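Long-range contact in transmembrane oligosaccharyl transferase (Archaeoglobus fulgidus, PDB 3WAJ), which belongs to the STT3 family of membrane-embedded oligosaccharyl transferases, pairing a helical transmembrane part of the GT-C class with a mixed globular part: residues D686-D700 against K800-T812. Residues are numbered along the deposited sequence; the frame is centred on the assembly and turned at random.
Sequences DGSGLSHYRMIYESD and KTNQNRTFEYWQT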
loop_
_atom_site.group_PDB
_atom_site.type_symbol
_atom_site.label_atom_id
_atom_site.label_comp_id
_atom_site.label_asym_id
_atom_site.label_seq_id
_atom_site.Cartn_x
_atom_site.Cartn_y
_atom_site.Cartn_z
ATOM N N ASP A 686 16.612 20.606 10.582
ATOM C CA ASP A 686 17.357 19.595 11.334
ATOM C C ASP A 686 17.038 19.636 12.820
ATOM O O ASP A 686 17.852 19.272 13.665
ATOM C CB ASP A 686 18.880 19.726 11.067
ATOM C CG ASP A 686 19.256 19.337 9.628
ATOM O OD1 ASP A 686 18.734 18.302 9.143
ATOM O OD2 ASP A 686 20.018 20.095 8.970
ATOM N N GLY A 687 15.835 20.099 13.121
ATOM C CA GLY A 687 15.343 20.131 14.481
ATOM C C GLY A 687 15.731 21.386 15.224
ATOM O O GLY A 687 15.519 21.482 16.431
ATOM N N SER A 688 16.293 22.358 14.516
ATOM C CA SER A 688 16.716 23.602 15.166
ATOM C C SER A 688 15.507 24.380 15.692
ATOM O O SER A 688 14.484 24.492 15.005
ATOM C CB SER A 688 17.518 24.467 14.184
ATOM O OG SER A 688 18.150 25.539 14.851
ATOM N N GLY A 689 15.609 24.914 16.907
ATOM C CA GLY A 689 14.511 25.688 17.474
ATOM C C GLY A 689 13.687 24.913 18.481
ATOM O O GLY A 689 13.122 25.502 19.403
ATOM N N LEU A 690 13.636 23.588 18.304
ATOM C CA LEU A 690 12.825 22.688 19.138
ATOM C C LEU A 690 13.470 22.348 20.488
ATOM O O LEU A 690 14.698 22.220 20.590
ATOM C CB LEU A 690 12.541 21.392 18.374
ATOM C CG LEU A 690 11.799 21.548 17.058
ATOM C CD1 LEU A 690 11.850 20.226 16.280
ATOM C CD2 LEU A 690 10.358 21.950 17.343
ATOM N N SER A 691 12.632 22.174 21.510
ATOM C CA SER A 691 13.100 21.946 22.879
ATOM C C SER A 691 13.190 20.479 23.259
ATOM O O SER A 691 14.032 20.097 24.074
ATOM C CB SER A 691 12.178 22.651 23.868
ATOM O OG SER A 691 12.370 24.039 23.818
ATOM N N HIS A 692 12.320 19.671 22.659
ATOM C CA HIS A 692 12.076 18.303 23.096
ATOM C C HIS A 692 12.443 17.258 22.051
ATOM O O HIS A 692 12.033 16.103 22.155
ATOM C CB HIS A 692 10.598 18.143 23.468
ATOM C CG HIS A 692 10.154 19.073 24.554
ATOM N ND1 HIS A 692 10.535 18.912 25.870
ATOM C CD2 HIS A 692 9.382 20.184 24.517
ATOM C CE1 HIS A 692 10.007 19.880 26.598
ATOM N NE2 HIS A 692 9.306 20.666 25.801
ATOM N N TYR A 693 13.203 17.659 21.036
ATOM C CA TYR A 693 13.606 16.726 19.979
ATOM C C TYR A 693 15.065 16.944 19.641
ATOM O O TYR A 693 15.522 18.083 19.614
ATOM C CB TYR A 693 12.734 16.920 18.726
ATOM C CG TYR A 693 11.288 16.672 19.020
ATOM C CD1 TYR A 693 10.719 15.449 18.755
ATOM C CD2 TYR A 693 10.504 17.646 19.617
ATOM C CE1 TYR A 693 9.394 15.198 19.060
ATOM C CE2 TYR A 693 9.170 17.401 19.940
ATOM C CZ TYR A 693 8.627 16.180 19.652
ATOM O OH TYR A 693 7.313 15.931 19.958
ATOM N N ARG A 694 15.799 15.861 19.392
ATOM C CA ARG A 694 17.208 15.947 18.969
ATOM C C ARG A 694 17.390 14.948 17.843
ATOM O O ARG A 694 16.716 13.910 17.822
ATOM C CB ARG A 694 18.168 15.627 20.135
ATOM C CG ARG A 694 17.871 14.310 20.876
ATOM C CD ARG A 694 18.941 14.006 21.896
ATOM N NE ARG A 694 18.731 12.753 22.625
ATOM C CZ ARG A 694 19.490 12.340 23.641
ATOM N NH1 ARG A 694 20.504 13.081 24.056
ATOM N NH2 ARG A 694 19.231 11.195 24.244
ATOM N N MET A 695 18.265 15.248 16.893
ATOM C CA MET A 695 18.562 14.270 15.859
ATOM C C MET A 695 19.494 13.224 16.466
ATOM O O MET A 695 20.368 13.559 17.270
ATOM C CB MET A 695 19.204 14.957 14.658
ATOM C CG MET A 695 19.656 14.027 13.535
ATOM S SD MET A 695 19.913 14.977 12.035
ATOM C CE MET A 695 21.152 13.973 11.339
ATOM N N ILE A 696 19.301 11.957 16.113
ATOM C CA ILE A 696 20.190 10.918 16.632
ATOM C C ILE A 696 20.897 10.142 15.533
ATOM O O ILE A 696 21.909 9.475 15.790
ATOM C CB ILE A 696 19.465 9.945 17.569
ATOM C CG1 ILE A 696 18.322 9.247 16.841
ATOM C CG2 ILE A 696 18.959 10.673 18.796
ATOM C CD1 ILE A 696 17.549 8.275 17.727
ATOM N N TYR A 697 20.357 10.240 14.318
ATOM C CA TYR A 697 20.862 9.510 13.149
ATOM C C TYR A 697 20.284 10.086 11.852
ATOM O O TYR A 697 19.111 10.470 11.813
ATOM C CB TYR A 697 20.472 8.025 13.271
ATOM C CG TYR A 697 20.809 7.139 12.079
ATOM C CD1 TYR A 697 19.985 7.093 10.950
ATOM C CD2 TYR A 697 21.920 6.296 12.105
ATOM C CE1 TYR A 697 20.282 6.253 9.867
ATOM C CE2 TYR A 697 22.221 5.462 11.032
ATOM C CZ TYR A 697 21.399 5.446 9.919
ATOM O OH TYR A 697 21.696 4.625 8.861
ATOM N N GLU A 698 21.089 10.135 10.794
ATOM C CA GLU A 698 20.554 10.332 9.437
ATOM C C GLU A 698 21.231 9.373 8.463
ATOM O O GLU A 698 22.353 8.923 8.690
ATOM C CB GLU A 698 20.715 11.779 8.942
ATOM C CG GLU A 698 22.160 12.184 8.603
ATOM C CD GLU A 698 22.252 13.577 7.945
ATOM O OE1 GLU A 698 21.225 14.086 7.431
ATOM O OE2 GLU A 698 23.355 14.175 7.929
ATOM N N SER A 699 20.534 9.055 7.378
ATOM C CA SER A 699 21.080 8.195 6.332
ATOM C C SER A 699 21.929 9.006 5.385
ATOM O O SER A 699 22.074 10.222 5.531
ATOM C CB SER A 699 19.953 7.609 5.509
ATOM O OG SER A 699 19.239 8.637 4.846
ATOM N N ASP A 700 22.448 8.314 4.381
ATOM C CA ASP A 700 23.118 8.927 3.257
ATOM C C ASP A 700 22.182 9.873 2.472
ATOM O O ASP A 700 20.959 9.878 2.681
ATOM C CB ASP A 700 23.630 7.818 2.342
ATOM C CG ASP A 700 24.879 8.215 1.597
ATOM O OD1 ASP A 700 25.193 9.432 1.572
ATOM O OD2 ASP A 700 25.542 7.310 1.035
ATOM N N LYS A 800 27.046 17.616 14.656
ATOM C CA LYS A 800 27.616 16.821 13.563
ATOM C C LYS A 800 26.914 15.464 13.424
ATOM O O LYS A 800 26.799 14.707 14.392
ATOM C CB LYS A 800 29.111 16.593 13.777
ATOM C CG LYS A 800 29.855 16.016 12.564
ATOM C CD LYS A 800 31.327 15.774 12.908
ATOM C CE LYS A 800 32.097 15.154 11.754
ATOM N NZ LYS A 800 33.387 14.515 12.201
ATOM N N THR A 801 26.470 15.149 12.211
ATOM C CA THR A 801 25.736 13.913 11.972
ATOM C C THR A 801 26.704 12.798 11.618
ATOM O O THR A 801 27.851 13.056 11.257
ATOM C CB THR A 801 24.711 14.087 10.835
ATOM O OG1 THR A 801 25.356 13.883 9.569
ATOM C CG2 THR A 801 24.115 15.496 10.876
ATOM N N ASN A 802 26.227 11.560 11.677
ATOM C CA ASN A 802 27.034 10.406 11.294
ATOM C C ASN A 802 27.401 10.386 9.812
ATOM O O ASN A 802 28.015 9.436 9.343
ATOM C CB ASN A 802 26.291 9.121 11.636
ATOM C CG ASN A 802 24.861 9.137 11.140
ATOM O OD1 ASN A 802 24.099 10.077 11.415
ATOM N ND2 ASN A 802 24.493 8.115 10.371
ATOM N N GLN A 803 26.999 11.415 9.070
ATOM C CA GLN A 803 27.400 11.569 7.673
ATOM C C GLN A 803 28.438 12.666 7.581
ATOM O O GLN A 803 28.758 13.128 6.489
ATOM C CB GLN A 803 26.208 11.949 6.794
ATOM C CG GLN A 803 25.068 10.951 6.833
ATOM C CD GLN A 803 25.485 9.584 6.347
ATOM O OE1 GLN A 803 26.456 9.444 5.597
ATOM N NE2 GLN A 803 24.754 8.561 6.771
ATOM N N ASN A 804 28.942 13.082 8.741
ATOM C CA ASN A 804 29.922 14.158 8.837
ATOM C C ASN A 804 29.423 15.424 8.151
ATOM O O ASN A 804 30.134 16.048 7.355
ATOM C CB ASN A 804 31.298 13.708 8.313
ATOM C CG ASN A 804 31.870 12.521 9.099
ATOM O OD1 ASN A 804 31.652 12.392 10.308
ATOM N ND2 ASN A 804 32.590 11.643 8.407
ATOM N N ARG A 805 28.174 15.767 8.458
ATOM C CA ARG A 805 27.550 17.017 8.035
ATOM C C ARG A 805 27.266 17.828 9.284
ATOM O O ARG A 805 26.928 17.262 10.331
ATOM C CB ARG A 805 26.243 16.735 7.298
ATOM C CG ARG A 805 25.384 17.963 7.028
ATOM C CD ARG A 805 24.152 17.589 6.201
ATOM N NE ARG A 805 23.180 16.803 6.958
ATOM C CZ ARG A 805 22.181 17.330 7.667
ATOM N NH1 ARG A 805 22.017 18.643 7.707
ATOM N NH2 ARG A 805 21.344 16.545 8.338
ATOM N N THR A 806 27.416 19.147 9.192
ATOM C CA THR A 806 27.117 20.010 10.331
ATOM C C THR A 806 25.939 20.950 10.073
ATOM O O THR A 806 25.599 21.253 8.927
ATOM C CB THR A 806 28.345 20.820 10.775
ATOM O OG1 THR A 806 28.748 21.698 9.716
ATOM C CG2 THR A 806 29.485 19.886 11.144
ATOM N N PHE A 807 25.321 21.402 11.158
ATOM C CA PHE A 807 24.290 22.430 11.092
ATOM C C PHE A 807 24.265 23.067 12.457
ATOM O O PHE A 807 24.795 22.494 13.414
ATOM C CB PHE A 807 22.906 21.847 10.735
ATOM C CG PHE A 807 22.395 20.813 11.713
ATOM C CD1 PHE A 807 22.531 19.451 11.434
ATOM C CD2 PHE A 807 21.781 21.192 12.907
ATOM C CE1 PHE A 807 22.066 18.477 12.333
ATOM C CE2 PHE A 807 21.313 20.223 13.810
ATOM C CZ PHE A 807 21.458 18.860 13.512
ATOM N N GLU A 808 23.662 24.245 12.561
ATOM C CA GLU A 808 23.588 24.930 13.844
ATOM C C GLU A 808 22.256 24.674 14.534
ATOM O O GLU A 808 21.190 24.826 13.921
ATOM C CB GLU A 808 23.807 26.437 13.660
ATOM C CG GLU A 808 25.239 26.812 13.316
ATOM C CD GLU A 808 26.225 26.374 14.387
ATOM O OE1 GLU A 808 26.029 26.720 15.578
ATOM O OE2 GLU A 808 27.190 25.665 14.032
ATOM N N TYR A 809 22.316 24.258 15.799
ATOM C CA TYR A 809 21.133 24.265 16.649
ATOM C C TYR A 809 20.993 25.666 17.232
ATOM O O TYR A 809 21.949 26.218 17.785
ATOM C CB TYR A 809 21.243 23.242 17.788
ATOM C CG TYR A 809 20.083 23.331 18.771
ATOM C CD1 TYR A 809 18.907 22.630 18.546
ATOM C CD2 TYR A 809 20.154 24.132 19.914
ATOM C CE1 TYR A 809 17.831 22.712 19.430
ATOM C CE2 TYR A 809 19.077 24.219 20.804
ATOM C CZ TYR A 809 17.923 23.503 20.552
ATOM O OH TYR A 809 16.849 23.570 21.410
ATOM N N TRP A 810 19.806 26.244 17.106
ATOM C CA TRP A 810 19.520 27.548 17.700
ATOM C C TRP A 810 18.210 27.494 18.463
ATOM O O TRP A 810 17.271 26.830 18.036
ATOM C CB TRP A 810 19.382 28.613 16.612
ATOM C CG TRP A 810 20.669 29.171 16.093
ATOM C CD1 TRP A 810 21.328 28.805 14.950
ATOM C CD2 TRP A 810 21.441 30.226 16.681
ATOM N NE1 TRP A 810 22.465 29.560 14.798
ATOM C CE2 TRP A 810 22.559 30.439 15.847
ATOM C CE3 TRP A 810 21.296 31.006 17.833
ATOM C CZ2 TRP A 810 23.532 31.404 16.134
ATOM C CZ3 TRP A 810 22.263 31.964 18.117
ATOM C CH2 TRP A 810 23.364 32.154 17.270
ATOM N N GLN A 811 18.145 28.197 19.585
ATOM C CA GLN A 811 16.864 28.467 20.220
ATOM C C GLN A 811 16.952 29.844 20.853
ATOM O O GLN A 811 17.990 30.199 21.417
ATOM C CB GLN A 811 16.508 27.408 21.272
ATOM C CG GLN A 811 15.091 27.553 21.818
ATOM C CD GLN A 811 14.785 26.567 22.931
ATOM O OE1 GLN A 811 15.511 25.591 23.132
ATOM N NE2 GLN A 811 13.709 26.821 23.666
ATOM N N THR A 812 15.884 30.631 20.731
ATOM C CA THR A 812 15.856 31.958 21.337
ATOM C C THR A 812 14.643 32.092 22.238
ATOM O O THR A 812 13.523 31.736 21.858
ATOM C CB THR A 812 15.892 33.095 20.296
ATOM O OG1 THR A 812 17.178 33.123 19.672
ATOM C CG2 THR A 812 15.671 34.444 20.968
HETATM O O HOH W 1 19.729 26.725 12.637
#
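Arg-805 reaches from the hairpin loop between strands 792-800 and 806-814 to two carboxylates, Glu-698 and Asp-686, and the salt-bridge network joins this loop, at the edge of an antiparallel sheet, to strand 693-698, an outermost strand of a mixed sheet, and to the loop before it, which holds Asp-686. Along Arg-805, CB and CD pass Glu-698 OE2, each 3.9 Å from it, and a bend at chi3 (71°) swings the guanidinium across the Glu-698 side chain. NE then gives its hydrogen to the syn lone pair of Glu-698 OE2, while Arg-805 NH2 bonds Glu-698 OE1 at 2.6 Å, a side-on grip. At the far end NH1 and NH2 meet Asp-686 end-on, one oxygen each, both from above the carboxylate plane; Arg-805 NH1 lies 2.8 Å from Asp-686 OD2, nearly straight (166°). Lys-772 also forms a salt bridge with Asp-686 OD1, giving this carboxylate a second positive partner.

The hydroxyl OG1 of Thr-801 comes to the anti side of Glu-698 OE2 and also accepts from Gln-803 N in an ST turn. Asp-686 CB sits over the ring centre of Phe-807, 3.4 Å from the centroid; Met-695 SD approaches the same ring obliquely. Farther along, Tyr-809 OH bonds Leu-690 O. The Asn-802 amide grips the Glu-698 backbone at both ends: OD1 takes N-H on a lone pair, and Asn-802 ND2 lies 2.8 Å from Glu-698 O, which also accepts from Gln-803 NE2 at 176°.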